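Local coordinates for sigma regulatory family protein-PP2C phosphatase (Chlamydia trachomatis serovar L2, PDB 6MAB) that probably acts as a membrane-bound PP2C-type phosphatase of a sigma regulatory pathway, the piece here being its periplasmic sensor domain, proposed to sense TCA cycle intermediates, at residues A[55-61]-A[87-92]; A[125-131]-A[146-152]; A[84-88]-A[99-105]; A[116-120]-A[202-206]; A[173-179]-A[190-196]. The contacts are given in a common frame with arbitrary orientation. Residue numbers count along the deposited sequence, not the author numbering.

Interaction 1: residues A[55-61]-A[87-92]; sequences EPDLALS and RVVASS
Two hydrogen bonds set the register between the start of helix 58-68 and edge strand 86-91: D57 N donates to V89 O (2.8 Å) and S91 N to S61 OG (3.0 Å). The S61 hydroxyl (chi1 m), acceptor there, in turn donates to D57 O (2.9 Å), so one small side chain serves both segments. D57 (chi1 t) is the N-cap, its OD1 accepting from L60 N at 2.9 Å. E55 and P56 are extended, and P56 CA lies 3.8 Å from V89 CA. R87, all trans from chi1 to chi3, lays one guanidinium face against P56 CD (NH1 to CD 3.6 Å) and meets E55 in a long salt bridge (NH1 to OE1 3.6 Å); its NE is bound to G98 O. V89 (phi/psi -111/-8) and A90 form a classic beta bulge opposite L77. L60 CD2 packs on A90 CB (3.6 Å), a small methyl leaving it room. Short backbone-directed bonds thus fix the helix start, while the ion pair adds a loose outer tie.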
# COMPACT_ATOMS: atom_id res chain seq x y z
N GLU A 55 -9.74 -29.06 -2.59
CA GLU A 55 -11.02 -28.62 -2.06
C GLU A 55 -10.78 -27.92 -0.73
O GLU A 55 -9.81 -28.23 -0.03
CB GLU A 55 -11.99 -29.79 -1.84
CG GLU A 55 -12.25 -30.66 -3.08
CD GLU A 55 -13.10 -29.98 -4.13
OE1 GLU A 55 -13.63 -28.87 -3.88
OE2 GLU A 55 -13.24 -30.55 -5.23
N PRO A 56 -11.63 -26.96 -0.37
CA PRO A 56 -11.46 -26.27 0.91
C PRO A 56 -11.26 -27.25 2.05
O PRO A 56 -12.00 -28.22 2.20
CB PRO A 56 -12.76 -25.48 1.06
CG PRO A 56 -13.20 -25.24 -0.34
CD PRO A 56 -12.82 -26.48 -1.10
N ASP A 57 -10.23 -26.98 2.85
CA ASP A 57 -9.76 -27.86 3.91
C ASP A 57 -10.00 -27.15 5.24
O ASP A 57 -9.23 -26.27 5.63
CB ASP A 57 -8.28 -28.18 3.71
CG ASP A 57 -7.75 -29.22 4.70
OD1 ASP A 57 -8.36 -29.43 5.77
OD2 ASP A 57 -6.69 -29.80 4.41
N LEU A 58 -11.06 -27.55 5.93
CA LEU A 58 -11.39 -26.94 7.21
C LEU A 58 -10.33 -27.25 8.26
O LEU A 58 -9.90 -26.36 9.00
CB LEU A 58 -12.77 -27.41 7.68
CG LEU A 58 -13.24 -26.81 9.01
CD1 LEU A 58 -13.24 -25.28 8.93
CD2 LEU A 58 -14.62 -27.32 9.39
N ALA A 59 -9.89 -28.51 8.33
CA ALA A 59 -8.88 -28.90 9.31
C ALA A 59 -7.63 -28.05 9.17
O ALA A 59 -7.08 -27.55 10.16
CB ALA A 59 -8.54 -30.38 9.15
N LEU A 60 -7.14 -27.89 7.94
CA LEU A 60 -5.94 -27.09 7.75
C LEU A 60 -6.19 -25.64 8.14
O LEU A 60 -5.34 -25.00 8.75
CB LEU A 60 -5.48 -27.18 6.29
CG LEU A 60 -4.30 -26.29 5.95
CD1 LEU A 60 -3.10 -26.65 6.81
CD2 LEU A 60 -3.95 -26.41 4.48
N SER A 61 -7.36 -25.11 7.78
CA SER A 61 -7.71 -23.75 8.15
C SER A 61 -7.67 -23.55 9.66
O SER A 61 -7.15 -22.54 10.15
CB SER A 61 -9.10 -23.42 7.60
OG SER A 61 -9.09 -23.46 6.18
N ARG A 87 -9.69 -19.78 -5.90
CA ARG A 87 -10.62 -20.13 -4.82
C ARG A 87 -9.85 -20.38 -3.53
O ARG A 87 -8.82 -21.06 -3.54
CB ARG A 87 -11.43 -21.36 -5.19
CG ARG A 87 -12.56 -21.64 -4.24
CD ARG A 87 -13.26 -22.94 -4.62
NE ARG A 87 -14.51 -23.10 -3.90
CZ ARG A 87 -15.09 -24.27 -3.65
NH1 ARG A 87 -14.53 -25.40 -4.06
NH2 ARG A 87 -16.24 -24.30 -2.98
N VAL A 88 -10.35 -19.83 -2.42
CA VAL A 88 -9.70 -20.04 -1.12
C VAL A 88 -9.93 -21.48 -0.68
O VAL A 88 -11.08 -21.91 -0.48
CB VAL A 88 -10.22 -19.07 -0.06
CG1 VAL A 88 -9.56 -19.35 1.26
CG2 VAL A 88 -9.99 -17.60 -0.46
N VAL A 89 -8.85 -22.23 -0.51
CA VAL A 89 -8.96 -23.61 -0.05
C VAL A 89 -8.42 -23.82 1.36
O VAL A 89 -8.60 -24.92 1.91
CB VAL A 89 -8.30 -24.60 -1.03
CG1 VAL A 89 -9.01 -24.56 -2.38
CG2 VAL A 89 -6.82 -24.29 -1.21
N ALA A 90 -7.77 -22.82 1.95
CA ALA A 90 -7.43 -22.85 3.37
C ALA A 90 -7.17 -21.42 3.80
O ALA A 90 -6.58 -20.64 3.05
CB ALA A 90 -6.21 -23.73 3.64
N SER A 91 -7.64 -21.06 5.00
CA SER A 91 -7.44 -19.71 5.53
C SER A 91 -7.44 -19.70 7.05
O SER A 91 -8.17 -20.45 7.70
CB SER A 91 -8.54 -18.76 5.04
OG SER A 91 -8.23 -17.43 5.43
N SER A 92 -6.60 -18.83 7.62
CA SER A 92 -6.70 -18.50 9.03
C SER A 92 -8.00 -17.78 9.35
O SER A 92 -8.37 -17.71 10.53
CB SER A 92 -5.53 -17.62 9.46
OG SER A 92 -5.57 -16.36 8.82

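Interaction 2: residues A[125-131]-A[146-152]; sequences QVLAVLQ and LYTLSDT
Strands 126-131 and 146-151 run antiparallel, N-to-C directions at 153° and axes 4.5 Å apart at closest. A128-S150 and L130-T148 are hydrogen-bonded pairs (A128 N to S150 O 2.8 Å); L127-D151, V129-L149 and Q131-Y147 are non-hydrogen-bonded. The latter pairs share one face: L127 and L149 (both m, t) meet CD1 to CD1 at 4.2 Å, V129 (t) sets CG2 3.7 Å from L149 CD2, and Y147 (chi1 t) brings CE2 within 4.2 Å of V129 CG1. Q131 (m, t) sends its amide to E104 and F106. On the other face lie A128, L130, T148 and S150, L130 (m, p) and T148 packing on I38 of helix 35-45. T148 (p) puts OG1 3.3 Å from L130 CB and binds a water that donates to A128 O. Q125, trans at chi1 and chi2, gives NE2 to D151 OD2 (2.9 Å), and T152 (p) donates both OG1 (2.9 Å) and N (3.1 Å) to V126 O. Strands 126-135 and 142-151, consecutive in the chain, form a beta hairpin inside the five-stranded antiparallel sheet.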
# COMPACT_ATOMS: atom_id res chain seq x y z
N GLN A 125 -8.21 1.53 8.38
CA GLN A 125 -7.27 0.41 8.35
C GLN A 125 -6.67 0.26 6.95
O GLN A 125 -7.40 0.08 5.96
CB GLN A 125 -7.94 -0.88 8.80
CG GLN A 125 -7.01 -2.10 8.77
CD GLN A 125 -7.68 -3.38 9.23
OE1 GLN A 125 -8.65 -3.84 8.64
NE2 GLN A 125 -7.15 -3.97 10.30
N VAL A 126 -5.35 0.32 6.88
CA VAL A 126 -4.61 0.05 5.66
C VAL A 126 -3.85 -1.24 5.85
O VAL A 126 -3.20 -1.46 6.88
CB VAL A 126 -3.67 1.22 5.33
CG1 VAL A 126 -2.75 0.88 4.18
CG2 VAL A 126 -4.49 2.44 4.98
N LEU A 127 -3.91 -2.10 4.84
CA LEU A 127 -3.37 -3.45 4.90
C LEU A 127 -2.23 -3.61 3.92
O LEU A 127 -2.28 -3.10 2.80
CB LEU A 127 -4.44 -4.47 4.56
CG LEU A 127 -5.67 -4.48 5.46
CD1 LEU A 127 -6.77 -5.36 4.87
CD2 LEU A 127 -5.27 -4.94 6.85
N ALA A 128 -1.20 -4.33 4.36
CA ALA A 128 -0.20 -4.85 3.45
C ALA A 128 -0.75 -6.12 2.83
O ALA A 128 -1.03 -7.09 3.53
CB ALA A 128 1.08 -5.15 4.21
N VAL A 129 -0.91 -6.10 1.51
CA VAL A 129 -1.45 -7.22 0.75
C VAL A 129 -0.26 -7.86 0.06
O VAL A 129 0.33 -7.26 -0.84
CB VAL A 129 -2.49 -6.75 -0.27
CG1 VAL A 129 -3.06 -7.93 -1.02
CG2 VAL A 129 -3.59 -5.93 0.43
N LEU A 130 0.07 -9.07 0.48
CA LEU A 130 1.18 -9.83 -0.08
C LEU A 130 0.63 -11.07 -0.78
O LEU A 130 -0.18 -11.80 -0.22
CB LEU A 130 2.15 -10.24 1.01
CG LEU A 130 3.22 -9.20 1.32
CD1 LEU A 130 2.62 -7.89 1.81
CD2 LEU A 130 4.23 -9.73 2.33
N GLN A 131 1.04 -11.25 -2.03
CA GLN A 131 0.65 -12.40 -2.83
C GLN A 131 1.89 -13.05 -3.37
O GLN A 131 2.74 -12.36 -3.95
CB GLN A 131 -0.29 -11.95 -3.96
CG GLN A 131 -1.52 -11.30 -3.40
CD GLN A 131 -2.53 -10.83 -4.45
OE1 GLN A 131 -2.45 -11.21 -5.62
NE2 GLN A 131 -3.49 -10.04 -4.01
N LEU A 146 -0.20 -17.83 -2.15
CA LEU A 146 -0.22 -17.57 -0.71
C LEU A 146 -0.54 -16.10 -0.51
O LEU A 146 0.24 -15.22 -0.92
CB LEU A 146 1.10 -17.94 -0.05
CG LEU A 146 1.12 -17.73 1.47
CD1 LEU A 146 0.09 -18.62 2.15
CD2 LEU A 146 2.50 -18.02 2.04
N TYR A 147 -1.71 -15.82 0.06
CA TYR A 147 -2.30 -14.50 0.18
C TYR A 147 -2.30 -14.10 1.65
O TYR A 147 -2.87 -14.81 2.48
CB TYR A 147 -3.71 -14.58 -0.39
CG TYR A 147 -4.56 -13.33 -0.34
CD1 TYR A 147 -5.27 -12.99 0.79
CD2 TYR A 147 -4.69 -12.52 -1.46
CE1 TYR A 147 -6.08 -11.84 0.83
CE2 TYR A 147 -5.49 -11.37 -1.44
CZ TYR A 147 -6.19 -11.05 -0.30
OH TYR A 147 -7.00 -9.93 -0.26
N THR A 148 -1.66 -12.97 1.98
CA THR A 148 -1.65 -12.49 3.36
C THR A 148 -2.06 -11.02 3.43
O THR A 148 -1.76 -10.21 2.53
CB THR A 148 -0.31 -12.69 4.07
OG1 THR A 148 0.72 -12.04 3.35
CG2 THR A 148 0.03 -14.16 4.20
N LEU A 149 -2.77 -10.70 4.51
CA LEU A 149 -3.18 -9.36 4.88
C LEU A 149 -2.65 -9.05 6.28
O LEU A 149 -2.91 -9.81 7.22
CB LEU A 149 -4.70 -9.23 4.89
CG LEU A 149 -5.47 -9.56 3.61
CD1 LEU A 149 -6.98 -9.45 3.87
CD2 LEU A 149 -5.06 -8.67 2.44
N SER A 150 -1.92 -7.95 6.40
CA SER A 150 -1.31 -7.50 7.65
C SER A 150 -1.67 -6.04 7.92
O SER A 150 -1.52 -5.18 7.04
CB SER A 150 0.24 -7.70 7.55
OG SER A 150 0.94 -6.99 8.54
N ASP A 151 -2.16 -5.75 9.13
CA ASP A 151 -2.45 -4.36 9.48
C ASP A 151 -1.13 -3.58 9.53
O ASP A 151 -0.19 -3.99 10.23
CB ASP A 151 -3.16 -4.29 10.82
CG ASP A 151 -3.83 -2.96 11.07
OD1 ASP A 151 -3.32 -1.93 10.60
OD2 ASP A 151 -4.88 -2.94 11.76
N THR A 152 -1.05 -2.49 8.79
CA THR A 152 0.16 -1.69 8.74
C THR A 152 0.23 -0.59 9.80
O THR A 152 1.16 0.21 9.76
CB THR A 152 0.34 -1.05 7.37
OG1 THR A 152 -0.69 -0.09 7.15
CG2 THR A 152 0.32 -2.12 6.29
O HOH W 1 -4.12 0.58 9.51
O HOH W 2 0.58 -9.48 4.43

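Interaction 3: residues A[84-88]-A[99-105]; sequences GNFRV and KNYNQEI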
# COMPACT_ATOMS: atom_id res chain seq x y z
N GLY A 84 -8.61 -21.40 -14.49
CA GLY A 84 -7.97 -20.14 -14.22
C GLY A 84 -8.58 -19.33 -13.09
O GLY A 84 -8.00 -18.31 -12.70
N ASN A 85 -9.73 -19.75 -12.56
CA ASN A 85 -10.34 -19.08 -11.42
C ASN A 85 -9.58 -19.40 -10.14
O ASN A 85 -8.97 -20.47 -10.00
CB ASN A 85 -11.80 -19.51 -11.26
CG ASN A 85 -12.68 -19.05 -12.42
OD1 ASN A 85 -12.48 -17.97 -12.98
ND2 ASN A 85 -13.66 -19.86 -12.76
N PHE A 86 -9.63 -18.47 -9.19
CA PHE A 86 -8.97 -18.61 -7.89
C PHE A 86 -10.00 -18.85 -6.80
O PHE A 86 -11.05 -18.20 -6.76
CB PHE A 86 -8.16 -17.35 -7.56
CG PHE A 86 -6.92 -17.20 -8.39
CD1 PHE A 86 -5.76 -17.85 -8.03
CD2 PHE A 86 -6.92 -16.41 -9.52
CE1 PHE A 86 -4.60 -17.72 -8.79
CE2 PHE A 86 -5.77 -16.28 -10.28
CZ PHE A 86 -4.61 -16.94 -9.91
N ARG A 87 -9.69 -19.78 -5.90
CA ARG A 87 -10.62 -20.13 -4.82
C ARG A 87 -9.85 -20.38 -3.53
O ARG A 87 -8.82 -21.06 -3.54
CB ARG A 87 -11.43 -21.36 -5.19
CG ARG A 87 -12.56 -21.64 -4.24
CD ARG A 87 -13.26 -22.94 -4.62
NE ARG A 87 -14.51 -23.10 -3.90
CZ ARG A 87 -15.09 -24.27 -3.65
NH1 ARG A 87 -14.53 -25.40 -4.06
NH2 ARG A 87 -16.24 -24.30 -2.98
N VAL A 88 -10.35 -19.83 -2.42
CA VAL A 88 -9.70 -20.04 -1.12
C VAL A 88 -9.93 -21.48 -0.68
O VAL A 88 -11.08 -21.91 -0.48
CB VAL A 88 -10.22 -19.07 -0.06
CG1 VAL A 88 -9.56 -19.35 1.26
CG2 VAL A 88 -9.99 -17.60 -0.46
N LYS A 99 -14.20 -19.14 -0.74
CA LYS A 99 -14.63 -17.97 -1.50
C LYS A 99 -13.88 -17.88 -2.82
O LYS A 99 -12.68 -18.15 -2.89
CB LYS A 99 -14.41 -16.70 -0.68
CG LYS A 99 -15.43 -16.50 0.44
CD LYS A 99 -15.21 -15.19 1.19
CE LYS A 99 -16.40 -14.87 2.10
NZ LYS A 99 -16.18 -13.59 2.84
N ASN A 100 -14.59 -17.48 -3.87
CA ASN A 100 -13.92 -17.11 -5.10
C ASN A 100 -13.09 -15.85 -4.88
O ASN A 100 -13.58 -14.87 -4.32
CB ASN A 100 -14.91 -16.88 -6.22
CG ASN A 100 -14.24 -16.36 -7.47
OD1 ASN A 100 -13.92 -15.18 -7.57
ND2 ASN A 100 -14.00 -17.25 -8.42
N TYR A 101 -11.84 -15.87 -5.32
CA TYR A 101 -10.90 -14.79 -5.04
C TYR A 101 -10.35 -14.18 -6.33
O TYR A 101 -9.26 -13.61 -6.35
CB TYR A 101 -9.78 -15.31 -4.15
CG TYR A 101 -9.76 -14.79 -2.73
CD1 TYR A 101 -10.92 -14.49 -2.06
CD2 TYR A 101 -8.55 -14.59 -2.08
CE1 TYR A 101 -10.90 -14.01 -0.77
CE2 TYR A 101 -8.51 -14.11 -0.78
CZ TYR A 101 -9.71 -13.83 -0.13
OH TYR A 101 -9.71 -13.35 1.16
N ASN A 102 -11.10 -14.28 -7.43
CA ASN A 102 -10.63 -13.71 -8.69
C ASN A 102 -10.37 -12.21 -8.55
O ASN A 102 -9.40 -11.70 -9.11
CB ASN A 102 -11.66 -13.93 -9.80
CG ASN A 102 -11.69 -15.36 -10.28
OD1 ASN A 102 -10.83 -16.17 -9.92
ND2 ASN A 102 -12.65 -15.67 -11.14
N GLN A 103 -11.25 -11.49 -7.87
CA GLN A 103 -11.07 -10.05 -7.74
C GLN A 103 -9.94 -9.71 -6.79
O GLN A 103 -9.36 -8.63 -6.90
CB GLN A 103 -12.34 -9.38 -7.23
CG GLN A 103 -12.98 -8.42 -8.22
CD GLN A 103 -13.68 -9.14 -9.33
OE1 GLN A 103 -13.11 -10.03 -9.96
NE2 GLN A 103 -14.93 -8.76 -9.58
N GLU A 104 -9.63 -10.61 -5.86
CA GLU A 104 -8.65 -10.33 -4.82
C GLU A 104 -7.22 -10.60 -5.30
O GLU A 104 -6.27 -10.04 -4.75
CB GLU A 104 -8.95 -11.19 -3.58
CG GLU A 104 -10.13 -10.72 -2.71
CD GLU A 104 -11.52 -11.14 -3.23
OE1 GLU A 104 -11.64 -11.77 -4.31
OE2 GLU A 104 -12.50 -10.84 -2.52
N ILE A 105 -7.05 -11.48 -6.28
CA ILE A 105 -5.72 -11.87 -6.73
C ILE A 105 -5.33 -10.98 -7.89
O ILE A 105 -6.05 -10.89 -8.88
CB ILE A 105 -5.69 -13.35 -7.17
CG1 ILE A 105 -5.99 -14.28 -6.00
CG2 ILE A 105 -4.35 -13.73 -7.81
CD1 ILE A 105 -5.05 -14.20 -4.83
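Two aliphatic side chains sit on two aromatic rings, one from each segment. I105 CG2 lies over the F86 ring, 3.9 Å from its centroid, and V88 CG2 lies over the Y101 ring, 3.5 Å from the centroid and almost on its normal: both are CH-pi contacts in which a slim methyl suits a flat face. The Y101 hydroxyl bonds to E74. The backbones join beside the rings through a single bridge, R87 with N100, where Y101 N donates to F86 O and V88 N to K99 O, both at 2.9 Å. At the outer edge N102 works with both ends of its amide, OD1 accepting from F86 N (2.7 Å) and ND2 donating to N85 OD1 (3.0 Å); asparagine suits the place by carrying an acceptor and a donor side by side. N100 OD1 accepts from N102 N at 3.0 Å. This is an Asx turn, placed where the connection towards strand 113-119 leaves its short bridge with edge strand 86-91.

Interaction 4: residues A[116-120]-A[202-206]; sequences TLRHS and CDVFL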
# COMPACT_ATOMS: atom_id res chain seq x y z
N THR A 116 1.83 -4.89 -1.78
CA THR A 116 1.28 -3.56 -2.00
C THR A 116 0.45 -3.18 -0.78
O THR A 116 0.36 -3.94 0.19
CB THR A 116 0.49 -3.52 -3.29
OG1 THR A 116 0.15 -2.17 -3.61
CG2 THR A 116 -0.75 -4.40 -3.24
N LEU A 117 -0.07 -1.96 -0.80
CA LEU A 117 -0.95 -1.47 0.25
C LEU A 117 -2.33 -1.23 -0.31
O LEU A 117 -2.48 -0.70 -1.42
CB LEU A 117 -0.42 -0.17 0.83
CG LEU A 117 0.98 -0.25 1.44
CD1 LEU A 117 1.45 1.14 1.88
CD2 LEU A 117 1.03 -1.20 2.60
N ARG A 118 -3.36 -1.62 0.47
CA ARG A 118 -4.76 -1.39 0.12
C ARG A 118 -5.50 -0.98 1.38
O ARG A 118 -5.17 -1.40 2.49
CB ARG A 118 -5.45 -2.63 -0.50
CG ARG A 118 -4.82 -3.13 -1.81
CD ARG A 118 -4.94 -2.09 -2.91
NE ARG A 118 -4.21 -2.46 -4.14
CZ ARG A 118 -4.75 -3.12 -5.15
NH1 ARG A 118 -6.02 -3.50 -5.09
NH2 ARG A 118 -4.04 -3.38 -6.23
N HIS A 119 -6.51 -0.15 1.20
CA HIS A 119 -7.40 0.21 2.29
C HIS A 119 -8.38 -0.93 2.50
O HIS A 119 -8.87 -1.51 1.54
CB HIS A 119 -8.14 1.49 1.94
CG HIS A 119 -8.72 2.20 3.11
ND1 HIS A 119 -9.86 1.76 3.75
CD2 HIS A 119 -8.34 3.34 3.74
CE1 HIS A 119 -10.14 2.59 4.74
NE2 HIS A 119 -9.24 3.55 4.76
N SER A 120 -8.66 -1.25 3.75
CA SER A 120 -9.55 -2.37 4.04
C SER A 120 -11.00 -2.08 3.71
O SER A 120 -11.80 -3.01 3.62
CB SER A 120 -9.46 -2.73 5.52
OG SER A 120 -9.99 -1.68 6.28
N CYS A 202 -10.11 1.67 -8.31
CA CYS A 202 -10.00 0.26 -8.65
C CYS A 202 -8.78 -0.41 -8.02
O CYS A 202 -8.76 -1.64 -7.95
CB CYS A 202 -9.95 0.11 -10.17
SG CYS A 202 -11.44 0.74 -10.95
N ASP A 203 -7.78 0.36 -7.60
CA ASP A 203 -6.57 -0.21 -6.98
C ASP A 203 -6.38 0.27 -5.55
O ASP A 203 -5.24 0.28 -5.04
CB ASP A 203 -5.33 0.12 -7.82
CG ASP A 203 -5.04 1.62 -7.91
OD1 ASP A 203 -5.82 2.43 -7.37
OD2 ASP A 203 -4.03 1.99 -8.54
N VAL A 204 -7.46 0.67 -4.89
CA VAL A 204 -7.43 1.23 -3.54
C VAL A 204 -7.83 0.20 -2.49
O VAL A 204 -7.30 0.21 -1.39
CB VAL A 204 -8.36 2.48 -3.48
CG1 VAL A 204 -8.58 2.93 -2.05
CG2 VAL A 204 -7.79 3.62 -4.31
N PHE A 205 -8.81 -0.63 -2.79
CA PHE A 205 -9.40 -1.55 -1.83
C PHE A 205 -8.95 -2.98 -2.16
O PHE A 205 -8.11 -3.20 -3.05
CB PHE A 205 -10.91 -1.36 -1.85
CG PHE A 205 -11.36 0.02 -1.46
CD1 PHE A 205 -11.22 0.47 -0.16
CD2 PHE A 205 -11.94 0.87 -2.39
CE1 PHE A 205 -11.62 1.73 0.21
CE2 PHE A 205 -12.36 2.14 -2.04
CZ PHE A 205 -12.22 2.58 -0.75
N LEU A 206 -9.50 -3.96 -1.45
CA LEU A 206 -9.06 -5.35 -1.62
C LEU A 206 -9.66 -6.00 -2.85
O LEU A 206 -9.16 -7.05 -3.28
CB LEU A 206 -9.41 -6.19 -0.40
CG LEU A 206 -8.71 -5.84 0.90
CD1 LEU A 206 -9.23 -6.72 2.00
CD2 LEU A 206 -7.20 -6.06 0.72
O HOH W 3 -3.28 1.10 -3.40
O HOH W 4 -11.27 -3.41 0.80
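Three carbonyls of the 202-206 loop face the strand end at 116-120, and each is met by a donor. V204 O takes H119 N at 2.7 Å, giving the edge strand's outward amide a partner. F205 O receives R118 NH1 at 2.9 Å, near the guanidinium plane. D203 O lies over the guanidinium face, 3.1 Å from R118 NE but too poorly angled for a hydrogen bond; its donor is a water, 2.7 Å from D203 O, which also donates to L117 O (2.8 Å). A second water accepts from L206 N (2.9 Å) and donates to H119 O (3.1 Å) and, weakly, to S120 O. H119 ND1 is hydrogen-bonded to G121 N. Arginine fits here because its long arm reaches a backbone oxygen while its guanidinium makes a cation-pi contact with F106. L206 CD2 packs 4.0 Å from R118 CB. Most of the bonding is therefore to loop main chain, directly or through water, and depends on the loop's path more than on its side chains.

Interaction 5: residues A[173-179]-A[190-196]; sequences LSKNGII and VSIHKTV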
# COMPACT_ATOMS: atom_id res chain seq x y z
N LEU A 173 0.05 7.15 -0.87
CA LEU A 173 -0.73 7.36 -2.09
C LEU A 173 -0.84 6.07 -2.87
O LEU A 173 0.17 5.42 -3.15
CB LEU A 173 -0.09 8.41 -3.00
CG LEU A 173 -0.32 9.90 -2.80
CD1 LEU A 173 -0.32 10.28 -1.35
CD2 LEU A 173 0.76 10.61 -3.60
N SER A 174 -2.06 5.74 -3.30
CA SER A 174 -2.24 4.68 -4.27
C SER A 174 -1.70 5.11 -5.64
O SER A 174 -1.46 6.30 -5.90
CB SER A 174 -3.71 4.31 -4.39
OG SER A 174 -4.38 5.28 -5.18
N LYS A 175 -1.55 4.13 -6.52
CA LYS A 175 -0.97 4.37 -7.84
C LYS A 175 -1.76 5.41 -8.65
O LYS A 175 -1.16 6.23 -9.37
CB LYS A 175 -0.89 3.05 -8.61
CG LYS A 175 -0.15 3.13 -9.93
CD LYS A 175 -0.08 1.78 -10.63
N ASN A 176 -3.09 5.37 -8.58
CA ASN A 176 -3.93 6.27 -9.36
C ASN A 176 -4.29 7.55 -8.61
O ASN A 176 -5.15 8.31 -9.06
CB ASN A 176 -5.26 5.62 -9.81
CG ASN A 176 -5.08 4.31 -10.56
OD1 ASN A 176 -5.83 3.35 -10.35
ND2 ASN A 176 -4.14 4.30 -11.49
N GLY A 177 -3.66 7.81 -7.47
CA GLY A 177 -3.74 9.11 -6.84
C GLY A 177 -4.74 9.28 -5.72
O GLY A 177 -5.14 10.42 -5.45
N ILE A 178 -5.14 8.20 -5.04
CA ILE A 178 -6.00 8.30 -3.86
C ILE A 178 -5.13 8.15 -2.61
O ILE A 178 -4.36 7.19 -2.49
CB ILE A 178 -7.11 7.23 -3.89
CG1 ILE A 178 -8.04 7.40 -5.11
CG2 ILE A 178 -7.93 7.30 -2.61
CD1 ILE A 178 -8.72 8.78 -5.19
N ILE A 179 -5.27 9.08 -1.67
CA ILE A 179 -4.55 8.95 -0.41
C ILE A 179 -5.15 7.81 0.41
O ILE A 179 -6.35 7.76 0.67
CB ILE A 179 -4.58 10.28 0.36
CG1 ILE A 179 -3.77 11.33 -0.41
CG2 ILE A 179 -4.03 10.09 1.78
CD1 ILE A 179 -3.85 12.74 0.15
N VAL A 190 -8.92 10.67 -0.29
CA VAL A 190 -9.12 11.86 -1.09
C VAL A 190 -8.16 11.79 -2.27
O VAL A 190 -7.05 11.26 -2.15
CB VAL A 190 -8.88 13.14 -0.25
CG1 VAL A 190 -8.90 14.38 -1.11
CG2 VAL A 190 -9.95 13.22 0.87
N SER A 191 -8.60 12.32 -3.40
CA SER A 191 -7.78 12.37 -4.61
C SER A 191 -6.79 13.53 -4.60
O SER A 191 -7.13 14.66 -4.25
CB SER A 191 -8.67 12.48 -5.84
OG SER A 191 -7.87 12.63 -7.00
N ILE A 192 -5.55 13.26 -5.02
CA ILE A 192 -4.58 14.34 -5.20
C ILE A 192 -4.71 15.11 -6.50
O ILE A 192 -3.98 16.08 -6.69
CB ILE A 192 -3.14 13.80 -5.16
CG1 ILE A 192 -2.89 12.87 -6.36
CG2 ILE A 192 -2.89 13.09 -3.83
CD1 ILE A 192 -1.42 12.53 -6.56
N HIS A 193 -5.59 14.70 -7.41
CA HIS A 193 -5.69 15.34 -8.72
C HIS A 193 -6.74 16.46 -8.68
O HIS A 193 -7.32 16.75 -7.64
CB HIS A 193 -6.00 14.29 -9.78
CG HIS A 193 -4.93 13.25 -9.89
ND1 HIS A 193 -3.62 13.57 -10.16
CD2 HIS A 193 -4.97 11.91 -9.73
CE1 HIS A 193 -2.89 12.47 -10.17
NE2 HIS A 193 -3.69 11.44 -9.91
N LYS A 194 -7.00 17.07 -9.85
CA LYS A 194 -8.01 18.12 -9.93
C LYS A 194 -9.41 17.54 -9.78
O LYS A 194 -10.31 18.23 -9.30
CB LYS A 194 -7.89 18.87 -11.25
CG LYS A 194 -8.85 20.05 -11.43
CD LYS A 194 -8.60 20.76 -12.74
N THR A 195 -9.58 16.28 -10.15
CA THR A 195 -10.87 15.61 -10.15
C THR A 195 -10.76 14.32 -9.35
O THR A 195 -9.67 13.81 -9.10
CB THR A 195 -11.33 15.27 -11.57
OG1 THR A 195 -10.33 14.42 -12.18
CG2 THR A 195 -11.54 16.54 -12.37
N VAL A 196 -11.91 13.79 -8.96
CA VAL A 196 -11.98 12.46 -8.38
C VAL A 196 -13.00 11.67 -9.21
O VAL A 196 -14.05 12.20 -9.57
CB VAL A 196 -12.35 12.48 -6.88
CG1 VAL A 196 -13.70 13.16 -6.67
CG2 VAL A 196 -12.31 11.09 -6.30
O HOH W 5 -1.58 9.55 -9.74
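Backbone hydrogen bonds hold the two segments in a single bridge, I178 with S191: I192 N donates to G177 O and I179 N to V190 O, each at 2.9 Å. Turns shape both sides. A type I turn runs from S174 to G177, and S174 OG accepts from I178 N (3.0 Å); S191 OG accepts from H193 N (3.1 Å) in an ST turn while donating to T195 O (3.0 Å). G177, at phi/psi 98/24, is well suited to its position: a CB would collide with H193 NE2 and crowd the preceding carbonyl. Apolar packing centres on I192, whose CG2 meets I179 CG1 (3.9 Å) and whose CD1 meets L173 CD2 (4.1 Å), while I178 CD1 rests on S191 CB (3.8 Å). A water on H193 NE2 (2.8 Å) reaches K175 O only weakly. The contact lies at the edge of the six-stranded sheet, at the turn between strands 169-174 and 179-182, with I192 and L173 both packed against R255 of strand 254-261.

How the interactions relate
Interactions 1 to 4 all reach the five-stranded sheet, while interaction 5 belongs to the six-stranded one. Interactions 1 and 3 share R87 and V88 on edge strand 86-91, their centres 13 Å apart. Interaction 3 meets interaction 2 through Q131 NE2 and E104 O (2.9 Å) and an edge-to-face pair of Y147 and Y101. Interaction 2 continues into interaction 4 across neighbouring strands, L127 N lying 2.8 Å from R118 O. Interaction 4 then bridges the two halves: V204 CG2 is 3.7 Å from I178 CB of interaction 5, which is nested inside its loop. The side chain of C202 of interaction 4 lies about 3 Å from a bound isopropanol, probably from the crystallisation liquor.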